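SnoaL-like polyketide cyclase (Agrobacterium tumefaciens str. C58, PDB 3EHC) is of unknown function but, as a SnoaL-like member of the NTF2 clan, may act as a polyketide cyclase. Local coordinates at residues I85-P90 with S116-V121; V96-H101 with V121-Q126. All blocks are in the same frame, centred on the assembly; numbering follows the deposited sequence.

In the fold
Both contacts lie on the same side of the chain's centre, around the C-terminal helix 120-127, and their centres are about 7 Å apart. They share that helix and Val-121. Along the chain their segments alternate: 85-90, 96-101, 116-121, 121-126. Contact 1 brings the small hairpin 85-90 against the junction of strand 110-118 with the helix. Contact 2 lays the helix along strand 96-107, the neighbour of strand 110-118 in the main mixed sheet. The two meet where Leu-89 packs on Ile-123 and Leu-118 on Glu-100. Hairpin, sheet and C-terminal helix thus form one continuous patch. Both contacts also touch the second subunit, so this end of the fold takes part in the dimer.

Contact 1: I85-P90 with S116-V121; sequences IFMDLP and SVLDKV
Lys-120 NZ is gripped by several partners. It donates to the backbone O of Met-87 at 2.8 Å, tilted 30° from that carbonyl plane. Water 1 accepts from NZ at 2.8 Å. Water 2 also accepts from NZ and donates to Asp-88 OD2 at 2.7 Å. This water bridges opposite charges that do not touch directly. A salt bridge to Glu-124 of the second subunit adds another partner. Lys-120 CG lies anti to the backbone N (chi1 179°), and the chain is fully extended beyond it, between Met-87 and Leu-89. Lys-120 CE comes 4.0 Å from Leu-89 CG. The Met-87 side chain, a selenomethionine, runs past Lys-120 in the opposite direction. Residues 86-89 form a type I' beta turn, the tight connection of a two-residue beta hairpin. This turn presents the Met-87 carbonyl and side chain to the strand-helix junction. Chi3 of Met-87 (82°) bends its chain and places CE 3.7 Å from Leu-118 CB. The same methyl lies 3.9 Å from Lys-120 CB. Nearer the backbone, Met-87 CG sits over the centre of the Phe-86 ring. Asp-119 N-caps the helix through OD1, with a weak bond to Ala-122 N.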
ATOM      1  N   ILE B  85       2.924 -22.722  -0.447  1.00 37.14           N
ATOM      2  CA  ILE B  85       2.874 -21.709  -1.491  1.00 37.64           C
ATOM      3  C   ILE B  85       2.226 -20.487  -0.912  1.00 37.44           C
ATOM      4  O   ILE B  85       1.262 -20.623  -0.182  1.00 40.61           O
ATOM      5  CB  ILE B  85       2.038 -22.196  -2.671  1.00 38.22           C
ATOM      6  CG1 ILE B  85       2.680 -23.468  -3.255  1.00 37.78           C
ATOM      7  CG2 ILE B  85       1.916 -21.089  -3.699  1.00 33.81           C
ATOM      8  CD1 ILE B  85       1.668 -24.433  -3.891  1.00 47.54           C
ATOM      9  N   PHE B  86       2.766 -19.308  -1.208  1.00 36.04           N
ATOM     10  CA  PHE B  86       2.179 -18.044  -0.765  1.00 35.50           C
ATOM     11  C   PHE B  86       2.475 -16.984  -1.826  1.00 36.39           C
ATOM     12  O   PHE B  86       3.632 -16.739  -2.137  1.00 34.63           O
ATOM     13  CB  PHE B  86       2.708 -17.622   0.642  1.00 35.52           C
ATOM     14  CG  PHE B  86       2.123 -16.318   1.145  1.00 32.70           C
ATOM     15  CD1 PHE B  86       0.746 -16.190   1.376  1.00 37.24           C
ATOM     16  CD2 PHE B  86       2.945 -15.214   1.388  1.00 37.37           C
ATOM     17  CE1 PHE B  86       0.193 -14.968   1.816  1.00 34.69           C
ATOM     18  CE2 PHE B  86       2.410 -13.994   1.807  1.00 37.09           C
ATOM     19  CZ  PHE B  86       1.033 -13.877   2.045  1.00 36.80           C
HETATM   20  N   MSE B  87       1.417 -16.385  -2.379  1.00 37.18           N
HETATM   21  CA  MSE B  87       1.503 -15.475  -3.524  1.00 39.00           C
HETATM   22  C   MSE B  87       2.193 -16.140  -4.703  1.00 39.48           C
HETATM   23  O   MSE B  87       3.001 -15.521  -5.385  1.00 37.87           O
HETATM   24  CB  MSE B  87       2.198 -14.189  -3.137  1.00 38.37           C
HETATM   25  CG  MSE B  87       1.553 -13.488  -1.938  1.00 39.73           C
HETATM   26 SE   MSE B  87       2.281 -11.670  -1.734  0.75 44.60          SE
HETATM   27  CE  MSE B  87       1.111 -10.812  -3.090  1.00 35.92           C
ATOM     28  N   ASP B  88       1.846 -17.416  -4.910  1.00 38.21           N
ATOM     29  CA  ASP B  88       2.458 -18.291  -5.925  1.00 40.10           C
ATOM     30  C   ASP B  88       3.992 -18.507  -5.827  1.00 37.85           C
ATOM     31  O   ASP B  88       4.662 -18.859  -6.812  1.00 39.87           O
ATOM     32  CB  ASP B  88       1.957 -17.861  -7.305  1.00 40.33           C
ATOM     33  CG  ASP B  88       0.449 -17.872  -7.371  1.00 49.25           C
ATOM     34  OD1 ASP B  88      -0.118 -18.967  -7.165  1.00 58.53           O
ATOM     35  OD2 ASP B  88      -0.177 -16.808  -7.578  1.00 45.58           O
ATOM     36  N   LEU B  89       4.526 -18.300  -4.632  1.00 35.55           N
ATOM     37  CA  LEU B  89       5.933 -18.452  -4.353  1.00 34.42           C
ATOM     38  C   LEU B  89       6.115 -19.686  -3.463  1.00 33.28           C
ATOM     39  O   LEU B  89       5.368 -19.849  -2.504  1.00 32.13           O
ATOM     40  CB  LEU B  89       6.447 -17.219  -3.614  1.00 32.90           C
ATOM     41  CG  LEU B  89       6.419 -15.937  -4.432  1.00 33.33           C
ATOM     42  CD1 LEU B  89       6.857 -14.720  -3.569  1.00 26.42           C
ATOM     43  CD2 LEU B  89       7.285 -16.156  -5.700  1.00 30.78           C
ATOM     44  N   PRO B  90       7.097 -20.569  -3.777  1.00 32.59           N
ATOM     45  CA  PRO B  90       7.310 -21.735  -2.913  1.00 31.77           C
ATOM     46  C   PRO B  90       8.057 -21.427  -1.603  1.00 32.66           C
ATOM     47  O   PRO B  90       9.179 -21.867  -1.406  1.00 32.87           O
ATOM     48  CB  PRO B  90       8.046 -22.725  -3.832  1.00 32.79           C
ATOM     49  CG  PRO B  90       8.755 -21.882  -4.795  1.00 33.11           C
ATOM     50  CD  PRO B  90       8.009 -20.578  -4.929  1.00 31.47           C
ATOM     51  N   SER B 116      -6.164  -3.657  -0.719  1.00 36.52           N
ATOM     52  CA  SER B 116      -4.917  -4.123  -0.140  1.00 38.28           C
ATOM     53  C   SER B 116      -3.896  -4.480  -1.221  1.00 37.09           C
ATOM     54  O   SER B 116      -4.243  -5.041  -2.256  1.00 38.57           O
ATOM     55  CB  SER B 116      -5.201  -5.326   0.754  1.00 38.31           C
ATOM     56  OG  SER B 116      -4.024  -6.077   0.938  1.00 45.78           O
ATOM     57  N   VAL B 117      -2.638  -4.122  -0.974  1.00 38.20           N
ATOM     58  CA  VAL B 117      -1.498  -4.534  -1.801  1.00 37.56           C
ATOM     59  C   VAL B 117      -0.424  -5.107  -0.869  1.00 37.14           C
ATOM     60  O   VAL B 117      -0.039  -4.459   0.101  1.00 35.83           O
ATOM     61  CB  VAL B 117      -0.952  -3.338  -2.683  1.00 37.46           C
ATOM     62  CG1 VAL B 117       0.193  -3.774  -3.478  1.00 36.96           C
ATOM     63  CG2 VAL B 117      -2.034  -2.793  -3.615  1.00 34.00           C
ATOM     64  N   LEU B 118       0.039  -6.326  -1.166  1.00 39.16           N
ATOM     65  CA  LEU B 118       1.157  -6.979  -0.451  1.00 39.13           C
ATOM     66  C   LEU B 118       2.479  -6.832  -1.224  1.00 37.33           C
ATOM     67  O   LEU B 118       2.479  -6.759  -2.453  1.00 37.29           O
ATOM     68  CB  LEU B 118       0.851  -8.471  -0.240  1.00 40.79           C
ATOM     69  CG  LEU B 118      -0.249  -8.802   0.774  1.00 48.83           C
ATOM     70  CD1 LEU B 118      -0.951 -10.135   0.433  1.00 51.70           C
ATOM     71  CD2 LEU B 118       0.319  -8.858   2.167  1.00 48.65           C
ATOM     72  N   ASP B 119       3.599  -6.756  -0.496  1.00 36.54           N
ATOM     73  CA  ASP B 119       4.910  -6.590  -1.101  1.00 34.92           C
ATOM     74  C   ASP B 119       5.492  -7.962  -1.496  1.00 35.02           C
ATOM     75  O   ASP B 119       6.322  -8.540  -0.778  1.00 36.06           O
ATOM     76  CB  ASP B 119       5.842  -5.809  -0.162  1.00 35.95           C
ATOM     77  CG  ASP B 119       7.140  -5.352  -0.842  1.00 35.27           C
ATOM     78  OD1 ASP B 119       7.306  -5.540  -2.061  1.00 36.85           O
ATOM     79  OD2 ASP B 119       8.003  -4.813  -0.138  1.00 37.45           O
ATOM     80  N   LYS B 120       5.060  -8.438  -2.664  1.00 34.18           N
ATOM     81  CA  LYS B 120       5.517  -9.672  -3.246  1.00 34.40           C
ATOM     82  C   LYS B 120       6.992  -9.599  -3.586  1.00 35.33           C
ATOM     83  O   LYS B 120       7.700 -10.593  -3.419  1.00 35.53           O
ATOM     84  CB  LYS B 120       4.662 -10.045  -4.471  1.00 35.27           C
ATOM     85  CG  LYS B 120       5.080 -11.326  -5.162  1.00 36.81           C
ATOM     86  CD  LYS B 120       4.026 -11.930  -6.048  1.00 31.36           C
ATOM     87  CE  LYS B 120       4.535 -13.224  -6.667  1.00 35.16           C
ATOM     88  NZ  LYS B 120       3.549 -13.873  -7.557  1.00 35.42           N
ATOM     89  N   VAL B 121       7.460  -8.430  -4.036  1.00 34.64           N
ATOM     90  CA  VAL B 121       8.862  -8.267  -4.415  1.00 35.57           C
ATOM     91  C   VAL B 121       9.799  -8.574  -3.226  1.00 34.85           C
ATOM     92  O   VAL B 121      10.830  -9.158  -3.442  1.00 33.38           O
ATOM     93  CB  VAL B 121       9.131  -6.873  -5.082  1.00 38.36           C
ATOM     94  CG1 VAL B 121      10.565  -6.729  -5.486  1.00 37.46           C
ATOM     95  CG2 VAL B 121       8.229  -6.690  -6.343  1.00 38.53           C
TER
HETATM   96  O   HOH W   1       4.981 -16.038  -8.664  1.00 30.31           O
HETATM   97  O   HOH W   2       0.550 -14.303  -7.081  1.00 33.53           O

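Contact 2: V96-H101 with V121-Q126; sequences VQFCEH and VAIERQ. With SO4 (sulfate ion), chain G.
Gln-126 holds the backbone of Gln-97 with both ends of its amide. Its OE1 accepts from Gln-97 N at 2.9 Å, on a lone pair and in the carbonyl plane. Its NE2 donates to Gln-97 O at 2.7 Å, with a nearly straight N-H...O angle of 167°. The amide thus continues the backbone pairing of Cys-99 with Asp-119, as a strand would. NE2 also donates to Ala-122 O at 2.8 Å, one turn back in the helix. It approaches from above that carbonyl's plane, while Gln-126 N reaches the same oxygen from the opposite face. This bond helps fix the amide's rotation. The two side-chain oxygens, Gln-97 OE1 and Gln-126 OE1, face each other as acceptors; Gln-97 NE2 turns to Asp-79.

Alongside, Ile-123 CD1 makes a CH-pi contact over one face of the Phe-98 ring, 4.2 Å from its centroid. The two side chains lie side by side, pointing the same way. Phe-78 and Phe-86 also meet this ring. Farther out, Arg-125 NH2 binds a sulfate, probably from the crystallisation liquor. Helix 120-127 follows strand 110-118 and packs back on strand 96-107, nearly antiparallel (168°). This C-terminal helix on the sheet is consistent with an NTF2-like alpha+beta fold.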
ATOM      1  N   VAL B  96       9.756 -15.208   6.503  1.00 34.87           N
ATOM      2  CA  VAL B  96       9.898 -14.100   5.568  1.00 33.05           C
ATOM      3  C   VAL B  96       9.253 -12.873   6.178  1.00 34.09           C
ATOM      4  O   VAL B  96       8.362 -12.980   6.997  1.00 33.88           O
ATOM      5  CB  VAL B  96       9.280 -14.421   4.160  1.00 35.78           C
ATOM      6  CG1 VAL B  96      10.140 -15.489   3.359  1.00 29.99           C
ATOM      7  CG2 VAL B  96       7.822 -14.852   4.290  1.00 30.26           C
ATOM      8  N   GLN B  97       9.765 -11.700   5.814  1.00 35.14           N
ATOM      9  CA  GLN B  97       9.231 -10.430   6.261  1.00 35.47           C
ATOM     10  C   GLN B  97       8.712  -9.651   5.046  1.00 35.38           C
ATOM     11  O   GLN B  97       9.381  -9.546   4.022  1.00 37.30           O
ATOM     12  CB  GLN B  97      10.267  -9.579   6.993  1.00 35.97           C
ATOM     13  CG  GLN B  97      10.783 -10.161   8.287  1.00 33.24           C
ATOM     14  CD  GLN B  97      11.839 -11.190   8.016  1.00 35.99           C
ATOM     15  OE1 GLN B  97      12.648 -10.999   7.127  1.00 39.99           O
ATOM     16  NE2 GLN B  97      11.819 -12.304   8.751  1.00 30.79           N
ATOM     17  N   PHE B  98       7.511  -9.135   5.157  1.00 34.58           N
ATOM     18  CA  PHE B  98       6.940  -8.328   4.098  1.00 35.23           C
ATOM     19  C   PHE B  98       5.863  -7.436   4.668  1.00 35.31           C
ATOM     20  O   PHE B  98       5.293  -7.723   5.712  1.00 33.32           O
ATOM     21  CB  PHE B  98       6.325  -9.220   3.017  1.00 36.36           C
ATOM     22  CG  PHE B  98       5.265 -10.150   3.529  1.00 34.50           C
ATOM     23  CD1 PHE B  98       5.603 -11.380   4.051  1.00 34.58           C
ATOM     24  CD2 PHE B  98       3.933  -9.803   3.475  1.00 36.04           C
ATOM     25  CE1 PHE B  98       4.647 -12.224   4.538  1.00 35.28           C
ATOM     26  CE2 PHE B  98       2.976 -10.658   3.948  1.00 36.67           C
ATOM     27  CZ  PHE B  98       3.330 -11.873   4.483  1.00 35.20           C
ATOM     28  N   CYS B  99       5.572  -6.352   3.965  0.50 36.06           N
ATOM     29  CA  CYS B  99       4.525  -5.444   4.404  0.50 34.94           C
ATOM     30  C   CYS B  99       3.303  -5.537   3.513  0.50 35.29           C
ATOM     31  O   CYS B  99       3.366  -6.026   2.386  0.50 32.97           O
ATOM     32  CB  CYS B  99       5.035  -4.012   4.436  0.50 33.89           C
ATOM     33  SG  CYS B  99       6.209  -3.711   5.719  0.50 26.11           S
ATOM     34  N   GLU B 100       2.191  -5.068   4.063  1.00 35.64           N
ATOM     35  CA  GLU B 100       0.936  -4.903   3.346  1.00 39.53           C
ATOM     36  C   GLU B 100       0.494  -3.448   3.562  1.00 36.97           C
ATOM     37  O   GLU B 100       0.531  -2.946   4.691  1.00 35.50           O
ATOM     38  CB  GLU B 100      -0.127  -5.836   3.904  1.00 38.57           C
ATOM     39  CG  GLU B 100      -1.448  -5.826   3.123  1.00 43.59           C
ATOM     40  CD  GLU B 100      -2.583  -6.559   3.853  1.00 47.41           C
ATOM     41  OE1 GLU B 100      -2.313  -7.284   4.833  1.00 58.20           O
ATOM     42  OE2 GLU B 100      -3.756  -6.415   3.436  1.00 60.21           O
ATOM     43  N   HIS B 101       0.108  -2.782   2.474  1.00 36.22           N
ATOM     44  CA  HIS B 101      -0.463  -1.437   2.522  1.00 33.85           C
ATOM     45  C   HIS B 101      -1.930  -1.511   2.141  1.00 32.80           C
ATOM     46  O   HIS B 101      -2.291  -1.909   1.042  1.00 31.00           O
ATOM     47  CB  HIS B 101       0.243  -0.509   1.573  1.00 31.06           C
ATOM     48  CG  HIS B 101       1.632  -0.161   2.007  1.00 31.72           C
ATOM     49  ND1 HIS B 101       2.378   0.819   1.395  1.00 32.92           N
ATOM     50  CD2 HIS B 101       2.408  -0.669   2.991  1.00 30.08           C
ATOM     51  CE1 HIS B 101       3.550   0.914   1.993  1.00 35.34           C
ATOM     52  NE2 HIS B 101       3.591   0.023   2.966  1.00 32.75           N
ATOM     53  N   VAL B 121       7.460  -8.430  -4.036  1.00 34.64           N
ATOM     54  CA  VAL B 121       8.862  -8.267  -4.415  1.00 35.57           C
ATOM     55  C   VAL B 121       9.799  -8.574  -3.226  1.00 34.85           C
ATOM     56  O   VAL B 121      10.830  -9.158  -3.442  1.00 33.38           O
ATOM     57  CB  VAL B 121       9.131  -6.873  -5.082  1.00 38.36           C
ATOM     58  CG1 VAL B 121      10.565  -6.729  -5.486  1.00 37.46           C
ATOM     59  CG2 VAL B 121       8.229  -6.690  -6.343  1.00 38.53           C
ATOM     60  N   ALA B 122       9.425  -8.162  -2.009  1.00 34.52           N
ATOM     61  CA  ALA B 122      10.197  -8.401  -0.773  1.00 33.91           C
ATOM     62  C   ALA B 122      10.367  -9.894  -0.537  1.00 34.03           C
ATOM     63  O   ALA B 122      11.452 -10.361  -0.196  1.00 34.35           O
ATOM     64  CB  ALA B 122       9.500  -7.713   0.453  1.00 29.39           C
ATOM     65  N   ILE B 123       9.292 -10.648  -0.766  1.00 33.20           N
ATOM     66  CA  ILE B 123       9.334 -12.099  -0.601  1.00 34.74           C
ATOM     67  C   ILE B 123      10.227 -12.756  -1.676  1.00 33.99           C
ATOM     68  O   ILE B 123      11.016 -13.637  -1.370  1.00 33.65           O
ATOM     69  CB  ILE B 123       7.916 -12.758  -0.612  1.00 35.29           C
ATOM     70  CG1 ILE B 123       6.984 -12.099   0.408  1.00 34.10           C
ATOM     71  CG2 ILE B 123       8.014 -14.341  -0.311  1.00 28.56           C
ATOM     72  CD1 ILE B 123       5.495 -12.664   0.340  1.00 34.79           C
ATOM     73  N   GLU B 124      10.064 -12.336  -2.927  1.00 33.97           N
ATOM     74  CA  GLU B 124      10.881 -12.828  -4.041  1.00 35.53           C
ATOM     75  C   GLU B 124      12.368 -12.688  -3.770  1.00 35.77           C
ATOM     76  O   GLU B 124      13.149 -13.629  -3.995  1.00 35.69           O
ATOM     77  CB  GLU B 124      10.462 -12.115  -5.340  1.00 34.12           C
ATOM     78  CG  GLU B 124       9.129 -12.594  -5.891  1.00 31.60           C
ATOM     79  CD  GLU B 124       8.554 -11.715  -7.057  1.00 38.54           C
ATOM     80  OE1 GLU B 124       9.064 -10.599  -7.338  1.00 45.70           O
ATOM     81  OE2 GLU B 124       7.588 -12.151  -7.708  1.00 42.41           O
ATOM     82  N   ARG B 125      12.743 -11.506  -3.304  1.00 37.48           N
ATOM     83  CA  ARG B 125      14.109 -11.242  -2.926  1.00 38.41           C
ATOM     84  C   ARG B 125      14.647 -12.131  -1.842  1.00 36.97           C
ATOM     85  O   ARG B 125      15.798 -12.491  -1.896  1.00 36.08           O
ATOM     86  CB  ARG B 125      14.248  -9.798  -2.472  1.00 38.40           C
ATOM     87  CG  ARG B 125      14.285  -8.907  -3.634  1.00 52.26           C
ATOM     88  CD  ARG B 125      14.477  -7.493  -3.225  1.00 63.53           C
ATOM     89  NE  ARG B 125      14.159  -6.622  -4.352  1.00 64.46           N
ATOM     90  CZ  ARG B 125      13.735  -5.372  -4.225  1.00 68.01           C
ATOM     91  NH1 ARG B 125      13.563  -4.852  -3.006  1.00 64.62           N
ATOM     92  NH2 ARG B 125      13.477  -4.649  -5.320  1.00 70.04           N
ATOM     93  N   GLN B 126      13.826 -12.448  -0.846  1.00 37.50           N
ATOM     94  CA  GLN B 126      14.239 -13.318   0.243  1.00 37.65           C
ATOM     95  C   GLN B 126      14.446 -14.773  -0.170  1.00 38.47           C
ATOM     96  O   GLN B 126      15.261 -15.457   0.418  1.00 39.59           O
ATOM     97  CB  GLN B 126      13.241 -13.229   1.386  1.00 38.17           C
ATOM     98  CG  GLN B 126      13.388 -11.951   2.133  1.00 35.60           C
ATOM     99  CD  GLN B 126      12.215 -11.630   3.042  1.00 40.51           C
ATOM    100  OE1 GLN B 126      12.101 -12.157   4.164  1.00 40.77           O
ATOM    101  NE2 GLN B 126      11.371 -10.715   2.591  1.00 42.27           N
TER
HETATM  102  S   SO4 G 130      12.637  -0.913  -3.367  1.00 93.71           S
HETATM  103  O1  SO4 G 130      14.008  -0.657  -2.886  1.00 91.51           O
HETATM  104  O2  SO4 G 130      11.871  -1.638  -2.345  1.00 91.91           O
HETATM  105  O3  SO4 G 130      12.645  -1.712  -4.593  1.00 93.24           O
HETATM  106  O4  SO4 G 130      11.987   0.361  -3.676  1.00 90.03           O